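Local coordinates for protein dihydroorotase (Agrobacterium tumefaciens, PDB 2OGJ) that hydrolyses the acetyl ester of (R)-mandelate in vitro and, less efficiently, acetyl glycolate, using a binuclear zinc centre in a TIM barrel, at residues Phe68-Trp73 and Asn320-Val325. Numbering follows the deposited sequence.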
ATOM      1  N   PHE A  68     -46.321  17.801 -28.113  1.00 42.56           N
ATOM      2  CA  PHE A  68     -45.259  16.921 -28.606  1.00 44.33           C
ATOM      3  C   PHE A  68     -45.303  15.520 -28.010  1.00 44.31           C
ATOM      4  O   PHE A  68     -45.590  15.339 -26.823  1.00 43.58           O
ATOM      5  CB  PHE A  68     -43.863  17.494 -28.304  1.00 46.10           C
ATOM      6  CG  PHE A  68     -43.523  18.757 -29.055  1.00 46.94           C
ATOM      7  CD1 PHE A  68     -43.053  19.879 -28.362  1.00 46.35           C
ATOM      8  CD2 PHE A  68     -43.634  18.825 -30.446  1.00 46.95           C
ATOM      9  CE1 PHE A  68     -42.697  21.054 -29.044  1.00 44.90           C
ATOM     10  CE2 PHE A  68     -43.281  19.996 -31.140  1.00 46.23           C
ATOM     11  CZ  PHE A  68     -42.813  21.111 -30.433  1.00 45.38           C
ATOM     12  N   ILE A  69     -45.005  14.536 -28.855  1.00 43.36           N
ATOM     13  CA  ILE A  69     -44.942  13.141 -28.448  1.00 43.22           C
ATOM     14  C   ILE A  69     -43.747  12.540 -29.180  1.00 44.03           C
ATOM     15  O   ILE A  69     -43.570  12.742 -30.392  1.00 44.55           O
ATOM     16  CB  ILE A  69     -46.218  12.340 -28.810  1.00 41.48           C
ATOM     17  CG1 ILE A  69     -46.131  10.957 -28.169  1.00 37.72           C
ATOM     18  CG2 ILE A  69     -46.360  12.188 -30.337  1.00 41.54           C
ATOM     19  CD1 ILE A  69     -47.389  10.148 -28.266  1.00 37.23           C
ATOM     20  N   SER A  70     -42.911  11.821 -28.435  1.00 44.61           N
ATOM     21  CA  SER A  70     -41.718  11.202 -29.007  1.00 44.56           C
ATOM     22  C   SER A  70     -41.526   9.842 -28.374  1.00 43.84           C
ATOM     23  O   SER A  70     -42.230   9.481 -27.424  1.00 43.49           O
ATOM     24  CB  SER A  70     -40.470  12.057 -28.718  1.00 42.74           C
ATOM     25  OG  SER A  70     -40.121  12.045 -27.341  1.00 41.16           O
ATOM     26  N   PRO A  71     -40.603   9.045 -28.917  1.00 43.04           N
ATOM     27  CA  PRO A  71     -40.428   7.746 -28.268  1.00 43.11           C
ATOM     28  C   PRO A  71     -39.989   8.043 -26.828  1.00 42.10           C
ATOM     29  O   PRO A  71     -39.409   9.098 -26.574  1.00 43.26           O
ATOM     30  CB  PRO A  71     -39.345   7.077 -29.120  1.00 43.12           C
ATOM     31  CG  PRO A  71     -38.671   8.221 -29.826  1.00 43.80           C
ATOM     32  CD  PRO A  71     -39.788   9.152 -30.135  1.00 42.50           C
ATOM     33  N   GLY A  72     -40.301   7.152 -25.893  1.00 39.95           N
ATOM     34  CA  GLY A  72     -39.941   7.369 -24.505  1.00 39.73           C
ATOM     35  C   GLY A  72     -38.514   7.834 -24.289  1.00 41.04           C
ATOM     36  O   GLY A  72     -37.574   7.263 -24.841  1.00 42.64           O
ATOM     37  N   TRP A  73     -38.348   8.882 -23.486  1.00 40.59           N
ATOM     38  CA  TRP A  73     -37.033   9.428 -23.188  1.00 38.55           C
ATOM     39  C   TRP A  73     -36.143   8.379 -22.540  1.00 39.82           C
ATOM     40  O   TRP A  73     -36.611   7.577 -21.724  1.00 37.75           O
ATOM     41  CB  TRP A  73     -37.158  10.625 -22.260  1.00 37.41           C
ATOM     42  CG  TRP A  73     -37.774  11.820 -22.897  1.00 37.22           C
ATOM     43  CD1 TRP A  73     -37.997  12.026 -24.235  1.00 35.54           C
ATOM     44  CD2 TRP A  73     -38.183  13.017 -22.227  1.00 35.54           C
ATOM     45  NE1 TRP A  73     -38.518  13.288 -24.434  1.00 35.35           N
ATOM     46  CE2 TRP A  73     -38.642  13.916 -23.220  1.00 34.49           C
ATOM     47  CE3 TRP A  73     -38.203  13.419 -20.882  1.00 34.46           C
ATOM     48  CZ2 TRP A  73     -39.114  15.194 -22.909  1.00 33.24           C
ATOM     49  CZ3 TRP A  73     -38.671  14.685 -20.567  1.00 34.03           C
ATOM     50  CH2 TRP A  73     -39.122  15.562 -21.581  1.00 37.36           C
ATOM     51  N   ASN A 320     -32.188  18.331 -31.960  1.00 54.91           N
ATOM     52  CA  ASN A 320     -31.010  17.600 -31.546  1.00 54.34           C
ATOM     53  C   ASN A 320     -31.095  17.233 -30.080  1.00 52.60           C
ATOM     54  O   ASN A 320     -30.560  16.196 -29.686  1.00 51.45           O
ATOM     55  CB  ASN A 320     -29.755  18.387 -31.905  1.00 57.51           C
ATOM     56  CG  ASN A 320     -29.652  18.611 -33.402  1.00 59.50           C
ATOM     57  OD1 ASN A 320     -29.944  17.712 -34.195  1.00 20.57           O
ATOM     58  ND2 ASN A 320     -29.242  19.809 -33.797  1.00 20.56           N
ATOM     59  N   VAL A 321     -31.742  18.037 -29.259  1.00 52.35           N
ATOM     60  CA  VAL A 321     -31.860  17.727 -27.836  1.00 51.67           C
ATOM     61  C   VAL A 321     -32.764  16.500 -27.668  1.00 52.00           C
ATOM     62  O   VAL A 321     -32.470  15.611 -26.863  1.00 53.24           O
ATOM     63  CB  VAL A 321     -32.451  18.929 -27.018  1.00 50.66           C
ATOM     64  CG1 VAL A 321     -32.717  18.499 -25.592  1.00 50.16           C
ATOM     65  CG2 VAL A 321     -31.481  20.121 -27.021  1.00 48.67           C
ATOM     66  N   VAL A 322     -33.855  16.456 -28.430  1.00 50.90           N
ATOM     67  CA  VAL A 322     -34.807  15.341 -28.381  1.00 49.53           C
ATOM     68  C   VAL A 322     -34.094  14.067 -28.817  1.00 49.48           C
ATOM     69  O   VAL A 322     -34.307  12.990 -28.270  1.00 50.33           O
ATOM     70  CB  VAL A 322     -36.029  15.573 -29.348  1.00 48.18           C
ATOM     71  CG1 VAL A 322     -36.945  14.340 -29.359  1.00 45.17           C
ATOM     72  CG2 VAL A 322     -36.808  16.811 -28.935  1.00 42.16           C
ATOM     73  N   GLU A 323     -33.239  14.203 -29.814  1.00 49.75           N
ATOM     74  CA  GLU A 323     -32.498  13.069 -30.334  1.00 49.92           C
ATOM     75  C   GLU A 323     -31.431  12.583 -29.350  1.00 49.02           C
ATOM     76  O   GLU A 323     -31.159  11.384 -29.260  1.00 46.08           O
ATOM     77  CB  GLU A 323     -31.859  13.476 -31.651  1.00 52.45           C
ATOM     78  CG  GLU A 323     -30.758  12.569 -32.100  1.00 60.26           C
ATOM     79  CD  GLU A 323     -30.164  13.015 -33.408  1.00 63.74           C
ATOM     80  OE1 GLU A 323     -30.899  12.973 -34.422  1.00 67.57           O
ATOM     81  OE2 GLU A 323     -28.977  13.418 -33.418  1.00 64.69           O
ATOM     82  N   ALA A 324     -30.833  13.523 -28.618  1.00 48.56           N
ATOM     83  CA  ALA A 324     -29.796  13.215 -27.635  1.00 47.92           C
ATOM     84  C   ALA A 324     -30.436  12.708 -26.345  1.00 47.50           C
ATOM     85  O   ALA A 324     -29.830  12.723 -25.276  1.00 47.50           O
ATOM     86  CB  ALA A 324     -28.990  14.455 -27.349  1.00 46.31           C
ATOM     87  N   VAL A 325     -31.672  12.244 -26.461  1.00 47.11           N
ATOM     88  CA  VAL A 325     -32.403  11.776 -25.303  1.00 45.62           C
ATOM     89  C   VAL A 325     -33.300  10.612 -25.724  1.00 44.35           C
ATOM     90  O   VAL A 325     -34.049  10.057 -24.931  1.00 43.83           O
ATOM     91  CB  VAL A 325     -33.196  12.965 -24.695  1.00 44.57           C
ATOM     92  CG1 VAL A 325     -34.645  12.911 -25.079  1.00 44.63           C
ATOM     93  CG2 VAL A 325     -32.999  13.008 -23.206  1.00 45.52           C
TER
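Trp73 and Val325 meet through one methyl group laid on an indole face. The CB of Trp73 lies alongside the backbone of Val325, 4.1 Å from the Val325 carbonyl O. From there chi1 of -69° places CG anti to the carbonyl carbon, beside the backbone N, and a chi2 near zero then turns the ring so that its CD1 side faces the valine methyl. Trp73 CG stands 4.0 Å from Val325 CG1, Trp73 CD1 comes closer to Val325 CG1, at 3.6 Å, and NE1 follows. Within segment 320-325 the same methyl carbon is nearest to these three consecutive ring atoms, and the centroid geometry identifies a CH-pi contact: Val325 CG1 sits 4.0 Å from the centre of the Trp73 five-membered ring, 27° off its normal. The six-membered ring extends away from this methyl, and the indole also packs with Phe352 of strand 348-362 and Met308 of helix 304-313. Met308 touches Val325 too, so one methionine packs against both partners. In the TIM-barrel fold of the amidohydrolases, segment 68-73 belongs to strand 68-75, which runs toward the zinc ligands His77 and His79, while segment 320-325 carries the end of helix 318-323 and the residues that follow. The valine side chain is about 10 Å from that of His77, which places this packing outside the metal's first shell. The backbones also approach: Trp73 CA and Val325 O, 3.5 Å apart, form a CA-H...O contact with an angle of 134° at the hydrogen. Farther back along the strand, Ser70 CB reaches Val322 CG1 at 4.2 Å, a looser apolar touch. The serine hydroxyl turns to its own segment instead, where Ser70 OG donates to Pro71 O at 3.1 Å, tilted from the carbonyl plane.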